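Local atomic coordinates of MATE family efflux transporter (Vibrio cholerae, PDB entry 6IDP), a protein that probably exports drugs and other compounds from the bacterial cell as a MATE-family multidrug transporter, changing conformation in an H+-dependent way. Residues Phe23-Leu28 with Met167-Ser171; Leu246-Ser250 with Ser386-Phe391; Ala264-Ala268 with Glu344-Leu349; Leu351-Val356 with Glu408-Ile412; Phe393-Leu398 with Gly413-Asn418. One frame throughout, in Å; residues are numbered along the deposited sequence.

Contact 1: Phe23-Leu28 with Met167-Ser171; sequences FGVLSL and MMVTS
Close packing of two nearly parallel transmembrane helices, made possible by small residues, is the principle at work here; the contact is buried in the N-terminal lobe of the MATE fold and joins helix 5-39 to helix 161-184. Both segments are regular alpha-helix, their axes approaching to 8.1 Å with only 11° between their N-to-C directions. CA atoms pair as G24 with M167 (4.9 Å), S27 with M168 (5.2 Å) and L28 with S171 (5.5 Å). M167 (m, t, p) is a knob in the hole formed by G24, V25, S27 and L28, bringing its CE to 3.4 Å from G24 C and 4.2 Å from L28 CD2. A CB on G24 would clash with the M167 sulfur, at 2.8 Å. At the margin, M168 SD lies 3.9 Å from F23 CB. V25 points away from this partner, and its side chain packs on V281, L284 and M288 of helix 281-299. The two serines turn inward: S27 (p) brings OG to 3.3 Å from M168 CA, while S171 (m) sets OG 3.3 Å from L28 CA. Each hydroxyl, however, donates to its own helix, S27 OG to G24 O (2.7 Å) and S171 OG to M167 O (2.6 Å). No hydrogen bond spans the interface, so shape and van der Waals contact, with polar groups satisfied locally, carry the association.

Contact 2: Leu246-Ser250 with Ser386-Phe391; sequences LPPLS and SALRLF
L246 packs as a knob between two helices whose axes are 10.3 Å apart at closest. Segments 246-250 and 386-391 run almost exactly parallel (3°); L246 and A387 have CA atoms 7.2 Å apart, S250 and L390 6.8 Å. L246, in the m, t rotamer, inserts among S386, A387, L390 and F391, with its CD1 3.7 Å from A387 N and its CB 4.0 Å from L390 CD2. F391 takes chi1 m and swings its ring back across the gap, edge first: its CE2 meets L246 CD2 at 3.6 Å and its CZ meets L249 CD1 at 3.7 Å, L249 also being m, t. L390 lies between the usual rotamer wells (chi1 -124°, chi2 -30°) within a wider pi-type turn at 388-391, and its CD1 reaches S250 CB at 3.5 Å. In the other segment, P247 and P248 kink the helix, since neither nitrogen can bond to the preceding turn. S250 (t, poorly ordered) holds a water 2.5 Å from its OG, and R389 NH1 donates to that water weakly (3.4 Å); the guanidinium also bonds N418 and makes a cation-pi contact with Y394. Helix 226-259 and the first arm of 379-435 occupy places corresponding to helices 5-39 and 161-184, with wider packing, consistent with the pseudo-twofold relation of the two six-helix bundles typical of the MATE fold.

Contact 3: Ala264-Ala268 with Glu344-Leu349; sequences AAVAA and EVSQIL
Both segments are regular alpha-helix and cross at -56°, with axes 8.3 Å apart at closest approach. Within the C-terminal bundle of the MATE fold they join the start of helix 263-279 to the start of helix 343-355. The register is fixed at two points one helical turn apart: CA atoms of A264 and V345 lie 5.0 Å apart, as do those of A268 and L349. Such proximity illustrates what a small-xxx-small pattern allows, for A264 and A268, four residues apart, both direct their CB toward the partner and let larger side chains lie close against the helix. V345 (t) places CG1 3.7 Å from A268 N and 4.1 Å from A267 CB, while its CG2 is 4.0 Å from A264 CB. I348 (m, t) straddles the alanine face: its CG2 touches A268 CB at 3.7 Å and its CD1 comes 4.0 Å from A265 CA. Beyond this, I348 also rests on I407 and F411 of helix 379-435, making the contact part of a three-helix junction. L349 (t, p) brings CD1 to 3.8 Å from A268 O. No hydrogen bond crosses the interface. At its exposed end E344 extends its chain (t, t) alongside, so that its carboxylate carbon CD sits 3.4 Å from A264 CB.

Contact 4: Leu351-Val356 with Glu408-Ile412; sequences LHLVIV and EGLFI. With OLC ((2R)-2,3-dihydroxypropyl (9Z)-octadec-9-enoate), chain L; OLC ((2R)-2,3-dihydroxypropyl (9Z)-octadec-9-enoate), chain D; OLC ((2R)-2,3-dihydroxypropyl (9Z)-octadec-9-enoate), chain E.
A histidine buried against an aromatic face, its ND1 without a polar partner in the model, is the oddity of this contact. H352 (chi1 t, chi2 96°) and F411 (chi1 m, chi2 -22°) form a T-shaped pair in which the imidazole edge meets the phenyl face: centroids 5.3 Å apart, planes at 84°, H352 ND1 3.9 Å from F411 CE1. A CH-pi contact reinforces it, H352 CB lying 4.1 Å from the ring centroid and 19° off the normal. The short helical segments 351-355 and 408-412 cross at -26° with axes 9.8 Å apart; CA atoms of H352 and F411 are 6.3 Å apart, those of L351 and E408 7.3 Å. The first belongs to helix 343-355, followed in the chain by helix 360-375, in the C-terminal bundle of the MATE fold. L351 (t, p) and I355 (m, t) bring their CD1 or CD2 methyls to the edge of the F411 ring, L351 CD2 lying 3.8 Å from F411 CD2; I355 CD1 is also 3.8 Å from F411 CB. I355 CG2 meets F411 O at 3.4 Å and I412 CD1 at 3.8 Å. W269 of helix 263-279 packs on F411 too. Monoolein coats the outside: C15 of the chain D molecule lies 3.4 Å from V354 O, C16 of chain L 3.7 Å from I412 CG2, and C4 of chain E 3.9 Å from V354 CG1.

Contact 5: Phe393-Leu398 with Gly413-Asn418; sequences FYLPCL and GALVGN
Segments 393-398 and 413-418 are the two arms of a helical hairpin within the range 379-435, closing the C-terminal bundle of the MATE fold. A GxxxG pattern, G413 to G417, lets the antiparallel axes approach to 7.7 Å at a crossing angle of 153°. G413 comes first: its CA makes a CA-H...O contact with C397 O (3.4 Å), its O lies 3.2 Å from C397 CB, and a CB there would clash with C397 O. A414 follows, its N 3.4 Å from L398 CD2 and its CB 3.8 Å from Y394 CE1. V416 offers CG1 to C397 SG (m) at 3.9 Å. G417 then gives the closest CA-CA pair of the two segments, its CA 4.4 Å from Y394 CA. N418 (m) is polar: ND2 bonds S359 and OD1 bonds R389, which also makes a cation-pi contact with Y394 (t). A water finally links the arms, accepting from N418 ND2 at 2.9 Å and lying 3.5 Å from Y394 OH, a weak bond.

Read from the N terminus, the chain first closes contact 1, binding helices 5-39 and 161-184 of the N-terminal lobe before the other four begin. Contact 2 then opens at 246 and closes a loop of 135 residues in the C-terminal lobe. Contact 3 is nested inside that loop. Contact 4 opens within it at 351 but closes beyond it, at 408-412, so it crosses contact 2; it also crosses the short hairpin of contact 5, which opens just after contact 2 closes. The first arm of 379-435 meets helix 226-259, the second meets helix 343-355, and contact 5 joins the arms, while contacts 1 and 2 lie about 28 Å apart, centre to centre.

Contact 1: Phe23-Leu28 with Met167-Ser171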
# COMPACT_ATOMS: atom_id res chain seq x y z
N PHE A 23 -10.17 9.35 -1.44
CA PHE A 23 -9.84 10.55 -2.19
C PHE A 23 -8.34 10.82 -2.15
O PHE A 23 -7.76 11.29 -3.13
CB PHE A 23 -10.61 11.76 -1.66
CG PHE A 23 -12.05 11.81 -2.08
CD1 PHE A 23 -12.64 10.74 -2.73
CD2 PHE A 23 -12.82 12.94 -1.83
CE1 PHE A 23 -13.97 10.79 -3.11
CE2 PHE A 23 -14.14 12.99 -2.22
CZ PHE A 23 -14.72 11.91 -2.86
N GLY A 24 -7.72 10.52 -1.01
CA GLY A 24 -6.29 10.69 -0.86
C GLY A 24 -5.52 9.83 -1.84
O GLY A 24 -4.62 10.31 -2.54
N VAL A 25 -5.87 8.55 -1.90
CA VAL A 25 -5.23 7.61 -2.82
C VAL A 25 -5.51 7.99 -4.27
O VAL A 25 -4.60 7.96 -5.11
CB VAL A 25 -5.71 6.17 -2.55
CG1 VAL A 25 -5.22 5.22 -3.64
CG2 VAL A 25 -5.24 5.70 -1.19
N LEU A 26 -6.75 8.35 -4.57
CA LEU A 26 -7.15 8.76 -5.91
C LEU A 26 -6.42 10.01 -6.39
O LEU A 26 -5.99 10.08 -7.54
CB LEU A 26 -8.66 9.00 -5.97
CG LEU A 26 -9.56 7.76 -6.04
CD1 LEU A 26 -11.02 8.15 -5.90
CD2 LEU A 26 -9.33 7.02 -7.35
N SER A 27 -6.28 10.99 -5.50
CA SER A 27 -5.55 12.21 -5.83
C SER A 27 -4.09 11.87 -6.08
O SER A 27 -3.45 12.43 -6.98
CB SER A 27 -5.68 13.24 -4.71
OG SER A 27 -5.03 12.79 -3.53
N LEU A 28 -3.57 10.94 -5.29
CA LEU A 28 -2.19 10.48 -5.42
C LEU A 28 -1.94 9.83 -6.78
O LEU A 28 -0.95 10.14 -7.45
CB LEU A 28 -1.87 9.49 -4.29
CG LEU A 28 -0.51 8.80 -4.30
CD1 LEU A 28 0.60 9.82 -4.38
CD2 LEU A 28 -0.35 7.92 -3.06
N MET A 167 -3.08 14.62 1.35
CA MET A 167 -2.67 13.83 0.20
C MET A 167 -3.17 14.49 -1.08
O MET A 167 -2.47 14.49 -2.09
CB MET A 167 -3.18 12.39 0.30
CG MET A 167 -2.48 11.56 1.36
SD MET A 167 -3.27 9.96 1.64
CE MET A 167 -2.83 9.10 0.13
N MET A 168 -4.37 15.05 -1.03
CA MET A 168 -4.90 15.79 -2.17
C MET A 168 -4.08 17.05 -2.42
O MET A 168 -3.74 17.36 -3.56
CB MET A 168 -6.37 16.14 -1.95
CG MET A 168 -7.28 14.93 -1.79
SD MET A 168 -8.99 15.22 -2.31
CE MET A 168 -9.58 16.30 -1.01
N VAL A 169 -3.76 17.76 -1.35
CA VAL A 169 -3.01 19.02 -1.45
C VAL A 169 -1.62 18.81 -2.03
O VAL A 169 -1.21 19.52 -2.95
CB VAL A 169 -2.90 19.71 -0.08
CG1 VAL A 169 -1.98 20.92 -0.16
CG2 VAL A 169 -4.27 20.11 0.43
N THR A 170 -0.89 17.83 -1.50
CA THR A 170 0.46 17.56 -1.98
C THR A 170 0.46 17.01 -3.40
O THR A 170 1.38 17.26 -4.17
CB THR A 170 1.21 16.58 -1.05
OG1 THR A 170 0.49 15.35 -0.97
CG2 THR A 170 1.36 17.17 0.35
N SER A 171 -0.59 16.27 -3.76
CA SER A 171 -0.74 15.74 -5.11
C SER A 171 -0.90 16.86 -6.13
O SER A 171 -0.27 16.85 -7.18
CB SER A 171 -1.93 14.78 -5.20
OG SER A 171 -1.72 13.62 -4.42

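Contact 2: Leu246-Ser250 with Ser386-Phe391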
# COMPACT_ATOMS: atom_id res chain seq x y z
N LEU A 246 6.76 -9.95 -0.30
CA LEU A 246 6.17 -11.04 -1.08
C LEU A 246 5.66 -10.63 -2.47
O LEU A 246 5.91 -11.34 -3.44
CB LEU A 246 5.04 -11.69 -0.28
CG LEU A 246 5.40 -12.26 1.09
CD1 LEU A 246 4.18 -12.88 1.76
CD2 LEU A 246 6.53 -13.27 0.99
N PRO A 247 4.93 -9.50 -2.59
CA PRO A 247 4.46 -9.13 -3.94
C PRO A 247 5.56 -8.90 -5.00
O PRO A 247 5.29 -9.18 -6.17
CB PRO A 247 3.68 -7.83 -3.69
CG PRO A 247 3.18 -7.97 -2.29
CD PRO A 247 4.30 -8.64 -1.56
N PRO A 248 6.75 -8.39 -4.62
CA PRO A 248 7.82 -8.40 -5.63
C PRO A 248 8.16 -9.81 -6.13
O PRO A 248 8.45 -9.98 -7.31
CB PRO A 248 9.01 -7.80 -4.89
CG PRO A 248 8.39 -6.88 -3.92
CD PRO A 248 7.11 -7.54 -3.47
N LEU A 249 8.12 -10.79 -5.24
CA LEU A 249 8.36 -12.18 -5.62
C LEU A 249 7.25 -12.66 -6.54
O LEU A 249 7.50 -13.37 -7.51
CB LEU A 249 8.47 -13.08 -4.39
CG LEU A 249 9.47 -12.66 -3.31
CD1 LEU A 249 9.60 -13.75 -2.26
CD2 LEU A 249 10.82 -12.33 -3.92
N SER A 250 6.02 -12.26 -6.22
CA SER A 250 4.85 -12.55 -7.05
C SER A 250 5.07 -12.15 -8.50
O SER A 250 4.77 -12.91 -9.42
CB SER A 250 3.61 -11.84 -6.50
OG SER A 250 2.52 -11.97 -7.39
N SER A 386 -0.92 -13.70 4.09
CA SER A 386 -0.21 -13.15 2.94
C SER A 386 0.66 -14.19 2.23
O SER A 386 0.67 -14.26 1.00
CB SER A 386 0.68 -11.98 3.38
OG SER A 386 -0.10 -10.89 3.84
N ALA A 387 1.39 -14.99 3.00
CA ALA A 387 2.27 -16.00 2.42
C ALA A 387 1.48 -17.11 1.74
O ALA A 387 1.83 -17.55 0.64
CB ALA A 387 3.18 -16.57 3.48
N LEU A 388 0.42 -17.58 2.40
CA LEU A 388 -0.44 -18.62 1.84
C LEU A 388 -1.07 -18.18 0.53
O LEU A 388 -1.12 -18.95 -0.43
CB LEU A 388 -1.53 -19.01 2.84
CG LEU A 388 -1.16 -19.99 3.95
CD1 LEU A 388 -2.33 -20.21 4.88
CD2 LEU A 388 -0.69 -21.31 3.35
N ARG A 389 -1.56 -16.95 0.51
CA ARG A 389 -2.17 -16.37 -0.67
C ARG A 389 -1.22 -16.44 -1.86
O ARG A 389 -1.61 -16.78 -2.97
CB ARG A 389 -2.57 -14.91 -0.41
CG ARG A 389 -3.37 -14.27 -1.53
CD ARG A 389 -2.51 -13.43 -2.47
NE ARG A 389 -3.17 -13.22 -3.75
CZ ARG A 389 -2.77 -12.33 -4.66
NH1 ARG A 389 -1.71 -11.57 -4.42
NH2 ARG A 389 -3.44 -12.21 -5.80
N LEU A 390 0.05 -16.14 -1.60
CA LEU A 390 1.05 -16.08 -2.65
C LEU A 390 1.53 -17.44 -3.13
O LEU A 390 1.38 -17.79 -4.30
CB LEU A 390 2.26 -15.27 -2.17
CG LEU A 390 2.64 -14.09 -3.06
CD1 LEU A 390 2.25 -14.39 -4.50
CD2 LEU A 390 1.97 -12.81 -2.57
N PHE A 391 2.11 -18.20 -2.22
CA PHE A 391 2.87 -19.38 -2.60
C PHE A 391 2.07 -20.68 -2.58
O PHE A 391 2.45 -21.65 -3.22
CB PHE A 391 4.10 -19.51 -1.69
CG PHE A 391 5.03 -18.33 -1.77
CD1 PHE A 391 5.84 -18.15 -2.88
CD2 PHE A 391 5.09 -17.41 -0.74
CE1 PHE A 391 6.69 -17.06 -2.96
CE2 PHE A 391 5.94 -16.32 -0.81
CZ PHE A 391 6.74 -16.15 -1.93
O HOH W 1 0.58 -10.57 -6.71

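Contact 3: Ala264-Ala268 with Glu344-Leu349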
# COMPACT_ATOMS: atom_id res chain seq x y z
N ALA A 264 2.70 -9.33 -26.37
CA ALA A 264 1.33 -8.82 -26.26
C ALA A 264 0.65 -9.30 -24.99
O ALA A 264 -0.12 -8.57 -24.37
CB ALA A 264 0.52 -9.22 -27.47
N ALA A 265 0.94 -10.54 -24.61
CA ALA A 265 0.42 -11.09 -23.37
C ALA A 265 1.00 -10.34 -22.18
O ALA A 265 0.30 -10.07 -21.20
CB ALA A 265 0.72 -12.58 -23.27
N VAL A 266 2.29 -10.01 -22.26
CA VAL A 266 2.94 -9.25 -21.20
C VAL A 266 2.30 -7.87 -21.07
O VAL A 266 2.02 -7.42 -19.96
CB VAL A 266 4.46 -9.10 -21.46
CG1 VAL A 266 5.09 -8.20 -20.41
CG2 VAL A 266 5.13 -10.46 -21.47
N ALA A 267 2.07 -7.22 -22.20
CA ALA A 267 1.46 -5.89 -22.22
C ALA A 267 0.02 -5.93 -21.71
O ALA A 267 -0.42 -5.01 -21.01
CB ALA A 267 1.50 -5.31 -23.63
N ALA A 268 -0.71 -6.98 -22.05
CA ALA A 268 -2.10 -7.11 -21.63
C ALA A 268 -2.19 -7.31 -20.12
O ALA A 268 -3.10 -6.79 -19.47
CB ALA A 268 -2.77 -8.26 -22.36
N GLU A 344 -4.09 -7.17 -30.79
CA GLU A 344 -3.59 -8.37 -30.15
C GLU A 344 -3.60 -8.22 -28.63
O GLU A 344 -3.94 -9.15 -27.90
CB GLU A 344 -2.18 -8.70 -30.65
CG GLU A 344 -1.66 -10.06 -30.19
CD GLU A 344 -0.24 -10.32 -30.65
OE1 GLU A 344 0.33 -9.46 -31.36
OE2 GLU A 344 0.31 -11.39 -30.31
N VAL A 345 -3.22 -7.04 -28.15
CA VAL A 345 -3.21 -6.77 -26.72
C VAL A 345 -4.63 -6.64 -26.18
O VAL A 345 -4.96 -7.20 -25.13
CB VAL A 345 -2.42 -5.50 -26.39
CG1 VAL A 345 -2.36 -5.29 -24.88
CG2 VAL A 345 -1.01 -5.58 -26.97
N SER A 346 -5.48 -5.92 -26.91
CA SER A 346 -6.84 -5.66 -26.46
C SER A 346 -7.69 -6.93 -26.43
O SER A 346 -8.61 -7.05 -25.62
CB SER A 346 -7.51 -4.60 -27.33
OG SER A 346 -7.71 -5.07 -28.65
N GLN A 347 -7.39 -7.88 -27.32
CA GLN A 347 -8.11 -9.15 -27.34
C GLN A 347 -7.81 -9.98 -26.09
O GLN A 347 -8.70 -10.60 -25.51
CB GLN A 347 -7.77 -9.94 -28.60
CG GLN A 347 -8.47 -9.46 -29.86
CD GLN A 347 -8.23 -10.38 -31.04
OE1 GLN A 347 -7.61 -11.44 -30.90
NE2 GLN A 347 -8.73 -9.99 -32.21
N ILE A 348 -6.55 -9.99 -25.68
CA ILE A 348 -6.13 -10.73 -24.49
C ILE A 348 -6.61 -10.02 -23.23
O ILE A 348 -7.01 -10.65 -22.26
CB ILE A 348 -4.60 -10.91 -24.45
CG1 ILE A 348 -4.13 -11.69 -25.69
CG2 ILE A 348 -4.18 -11.63 -23.18
CD1 ILE A 348 -2.63 -11.91 -25.75
N LEU A 349 -6.57 -8.69 -23.26
CA LEU A 349 -7.06 -7.88 -22.14
C LEU A 349 -8.57 -8.05 -21.97
O LEU A 349 -9.07 -8.10 -20.85
CB LEU A 349 -6.71 -6.41 -22.35
CG LEU A 349 -7.21 -5.41 -21.31
CD1 LEU A 349 -6.70 -5.76 -19.91
CD2 LEU A 349 -6.82 -3.99 -21.70

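Contact 4: Leu351-Val356 with Glu408-Ile412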
# COMPACT_ATOMS: atom_id res chain seq x y z
N LEU A 351 -10.21 -10.70 -22.47
CA LEU A 351 -10.37 -11.95 -21.75
C LEU A 351 -10.11 -11.78 -20.25
O LEU A 351 -10.82 -12.34 -19.42
CB LEU A 351 -9.43 -13.02 -22.32
CG LEU A 351 -9.66 -14.43 -21.79
CD1 LEU A 351 -11.07 -14.90 -22.12
CD2 LEU A 351 -8.63 -15.39 -22.36
N HIS A 352 -9.09 -11.00 -19.92
CA HIS A 352 -8.74 -10.76 -18.53
C HIS A 352 -9.91 -10.10 -17.79
O HIS A 352 -10.21 -10.45 -16.65
CB HIS A 352 -7.49 -9.88 -18.43
CG HIS A 352 -7.17 -9.43 -17.04
ND1 HIS A 352 -6.28 -10.09 -16.23
CD2 HIS A 352 -7.63 -8.38 -16.32
CE1 HIS A 352 -6.20 -9.47 -15.06
NE2 HIS A 352 -7.01 -8.43 -15.09
N LEU A 353 -10.56 -9.15 -18.46
CA LEU A 353 -11.59 -8.34 -17.84
C LEU A 353 -12.90 -9.08 -17.57
O LEU A 353 -13.75 -8.58 -16.84
CB LEU A 353 -11.88 -7.11 -18.71
CG LEU A 353 -10.73 -6.11 -18.82
CD1 LEU A 353 -11.15 -4.90 -19.66
CD2 LEU A 353 -10.27 -5.67 -17.44
N VAL A 354 -13.07 -10.26 -18.16
CA VAL A 354 -14.29 -11.04 -17.95
C VAL A 354 -14.05 -12.23 -17.02
O VAL A 354 -14.99 -12.88 -16.58
CB VAL A 354 -14.88 -11.58 -19.28
CG1 VAL A 354 -15.24 -10.43 -20.21
CG2 VAL A 354 -13.93 -12.55 -19.95
N ILE A 355 -12.78 -12.51 -16.73
CA ILE A 355 -12.44 -13.66 -15.90
C ILE A 355 -12.01 -13.26 -14.49
O ILE A 355 -12.55 -13.77 -13.51
CB ILE A 355 -11.31 -14.49 -16.55
CG1 ILE A 355 -11.79 -15.12 -17.85
CG2 ILE A 355 -10.82 -15.57 -15.60
CD1 ILE A 355 -10.75 -15.97 -18.55
N VAL A 356 -11.04 -12.35 -14.40
CA VAL A 356 -10.43 -12.01 -13.11
C VAL A 356 -11.25 -11.11 -12.16
O VAL A 356 -11.28 -11.38 -10.96
CB VAL A 356 -9.05 -11.35 -13.34
CG1 VAL A 356 -8.38 -11.03 -12.02
CG2 VAL A 356 -8.16 -12.26 -14.18
N GLU A 408 -5.12 -18.09 -21.38
CA GLU A 408 -6.50 -18.13 -20.92
C GLU A 408 -6.62 -18.97 -19.65
O GLU A 408 -7.41 -18.65 -18.76
CB GLU A 408 -7.43 -18.69 -22.01
CG GLU A 408 -6.99 -20.00 -22.63
CD GLU A 408 -6.15 -19.81 -23.88
OE1 GLU A 408 -5.57 -18.71 -24.06
OE2 GLU A 408 -6.08 -20.75 -24.69
N GLY A 409 -5.82 -20.03 -19.56
CA GLY A 409 -5.81 -20.87 -18.38
C GLY A 409 -5.18 -20.15 -17.20
O GLY A 409 -5.57 -20.37 -16.06
N LEU A 410 -4.22 -19.29 -17.50
CA LEU A 410 -3.56 -18.51 -16.46
C LEU A 410 -4.55 -17.54 -15.81
O LEU A 410 -4.52 -17.35 -14.59
CB LEU A 410 -2.36 -17.75 -17.05
CG LEU A 410 -1.42 -17.02 -16.10
CD1 LEU A 410 0.01 -17.09 -16.61
CD2 LEU A 410 -1.84 -15.57 -15.94
N PHE A 411 -5.42 -16.94 -16.61
CA PHE A 411 -6.46 -16.06 -16.08
C PHE A 411 -7.41 -16.83 -15.18
O PHE A 411 -7.83 -16.33 -14.13
CB PHE A 411 -7.23 -15.38 -17.21
CG PHE A 411 -6.42 -14.40 -18.02
CD1 PHE A 411 -5.28 -13.83 -17.49
CD2 PHE A 411 -6.80 -14.06 -19.31
CE1 PHE A 411 -4.53 -12.93 -18.24
CE2 PHE A 411 -6.06 -13.17 -20.06
CZ PHE A 411 -4.92 -12.60 -19.52
N ILE A 412 -7.76 -18.05 -15.58
CA ILE A 412 -8.60 -18.92 -14.78
C ILE A 412 -7.91 -19.26 -13.45
O ILE A 412 -8.55 -19.31 -12.40
CB ILE A 412 -8.94 -20.23 -15.52
CG1 ILE A 412 -9.71 -19.93 -16.81
CG2 ILE A 412 -9.76 -21.16 -14.64
CD1 ILE A 412 -11.05 -19.28 -16.58
C18 OLC L . -10.44 -25.34 -17.38
C10 OLC L . -6.36 -25.36 -11.08
C17 OLC L . -9.38 -24.54 -18.10
C11 OLC L . -6.58 -23.90 -11.41
C16 OLC L . -8.58 -23.72 -17.10
C12 OLC L . -6.17 -23.61 -12.84
C15 OLC L . -7.98 -24.62 -16.04
C13 OLC L . -6.96 -24.49 -13.79
C14 OLC L . -7.08 -23.81 -15.13
C18 OLC D . -20.20 -11.95 -14.06
C10 OLC D . -14.80 -18.43 -17.59
C9 OLC D . -15.41 -19.50 -18.14
C17 OLC D . -18.82 -12.54 -14.18
C11 OLC D . -14.66 -18.32 -16.09
C16 OLC D . -18.91 -14.04 -14.42
C12 OLC D . -15.98 -17.92 -15.47
C15 OLC D . -17.61 -14.50 -15.05
C13 OLC D . -16.13 -16.41 -15.53
C14 OLC D . -17.46 -16.00 -14.93
C8 OLC E . -17.24 -10.32 -26.38
C7 OLC E . -18.19 -10.43 -25.20
C6 OLC E . -17.97 -11.74 -24.47
C5 OLC E . -18.87 -11.78 -23.26
C4 OLC E . -18.10 -12.28 -22.05
C3 OLC E . -17.65 -13.71 -22.27
C2 OLC E . -17.26 -14.31 -20.94
C1 OLC E . -17.12 -15.81 -21.08

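Contact 5: Phe393-Leu398 with Gly413-Asn418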
# COMPACT_ATOMS: atom_id res chain seq x y z
N PHE A 393 -1.55 -20.67 -3.04
CA PHE A 393 -2.77 -20.54 -3.83
C PHE A 393 -2.56 -19.85 -5.19
O PHE A 393 -2.80 -20.46 -6.23
CB PHE A 393 -3.82 -19.77 -3.03
CG PHE A 393 -4.10 -20.37 -1.68
CD1 PHE A 393 -4.21 -21.74 -1.54
CD2 PHE A 393 -4.24 -19.56 -0.57
CE1 PHE A 393 -4.46 -22.30 -0.30
CE2 PHE A 393 -4.48 -20.12 0.68
CZ PHE A 393 -4.60 -21.49 0.81
N TYR A 394 -2.12 -18.60 -5.17
CA TYR A 394 -2.06 -17.78 -6.38
C TYR A 394 -1.08 -18.32 -7.42
O TYR A 394 -1.47 -18.66 -8.53
CB TYR A 394 -1.69 -16.34 -6.02
CG TYR A 394 -1.91 -15.35 -7.14
CD1 TYR A 394 -3.17 -15.18 -7.70
CD2 TYR A 394 -0.87 -14.56 -7.61
CE1 TYR A 394 -3.38 -14.26 -8.72
CE2 TYR A 394 -1.07 -13.64 -8.63
CZ TYR A 394 -2.33 -13.50 -9.18
OH TYR A 394 -2.54 -12.59 -10.19
N LEU A 395 0.20 -18.38 -7.05
CA LEU A 395 1.24 -18.82 -7.99
C LEU A 395 1.07 -20.27 -8.46
O LEU A 395 1.26 -20.53 -9.65
CB LEU A 395 2.63 -18.63 -7.37
CG LEU A 395 3.13 -17.18 -7.28
CD1 LEU A 395 4.52 -17.13 -6.65
CD2 LEU A 395 3.13 -16.52 -8.65
N PRO A 396 0.72 -21.21 -7.56
CA PRO A 396 0.50 -22.56 -8.10
C PRO A 396 -0.67 -22.62 -9.09
O PRO A 396 -0.58 -23.36 -10.08
CB PRO A 396 0.19 -23.39 -6.86
CG PRO A 396 0.85 -22.67 -5.75
CD PRO A 396 0.69 -21.21 -6.09
N CYS A 397 -1.73 -21.87 -8.84
CA CYS A 397 -2.88 -21.88 -9.74
C CYS A 397 -2.55 -21.20 -11.07
O CYS A 397 -3.01 -21.64 -12.13
CB CYS A 397 -4.09 -21.21 -9.09
SG CYS A 397 -4.97 -22.25 -7.89
N LEU A 398 -1.75 -20.14 -11.02
CA LEU A 398 -1.27 -19.49 -12.23
C LEU A 398 -0.45 -20.44 -13.09
O LEU A 398 -0.62 -20.50 -14.31
CB LEU A 398 -0.42 -18.26 -11.90
CG LEU A 398 -1.14 -17.04 -11.32
CD1 LEU A 398 -0.19 -15.85 -11.28
CD2 LEU A 398 -2.39 -16.73 -12.12
N GLY A 413 -6.60 -19.47 -13.52
CA GLY A 413 -5.81 -19.74 -12.33
C GLY A 413 -5.87 -18.59 -11.34
O GLY A 413 -6.01 -18.81 -10.14
N ALA A 414 -5.77 -17.36 -11.84
CA ALA A 414 -5.84 -16.18 -10.99
C ALA A 414 -7.21 -16.09 -10.32
O ALA A 414 -7.32 -15.70 -9.16
CB ALA A 414 -5.57 -14.92 -11.81
N LEU A 415 -8.25 -16.46 -11.07
CA LEU A 415 -9.61 -16.49 -10.54
C LEU A 415 -9.73 -17.50 -9.40
O LEU A 415 -10.21 -17.17 -8.32
CB LEU A 415 -10.59 -16.84 -11.66
CG LEU A 415 -11.99 -17.31 -11.24
CD1 LEU A 415 -12.74 -16.22 -10.51
CD2 LEU A 415 -12.77 -17.77 -12.46
N VAL A 416 -9.29 -18.73 -9.65
CA VAL A 416 -9.37 -19.79 -8.65
C VAL A 416 -8.51 -19.45 -7.44
O VAL A 416 -8.94 -19.60 -6.30
CB VAL A 416 -8.93 -21.14 -9.23
CG1 VAL A 416 -8.88 -22.20 -8.14
CG2 VAL A 416 -9.88 -21.56 -10.35
N GLY A 417 -7.28 -18.99 -7.69
CA GLY A 417 -6.35 -18.65 -6.64
C GLY A 417 -6.88 -17.58 -5.70
O GLY A 417 -6.77 -17.70 -4.48
N ASN A 418 -7.45 -16.52 -6.28
CA ASN A 418 -7.98 -15.42 -5.48
C ASN A 418 -9.14 -15.85 -4.59
O ASN A 418 -9.22 -15.46 -3.43
CB ASN A 418 -8.42 -14.27 -6.39
CG ASN A 418 -7.25 -13.49 -6.95
OD1 ASN A 418 -6.13 -13.57 -6.44
ND2 ASN A 418 -7.50 -12.72 -8.01
O HOH W 2 -5.51 -11.07 -9.23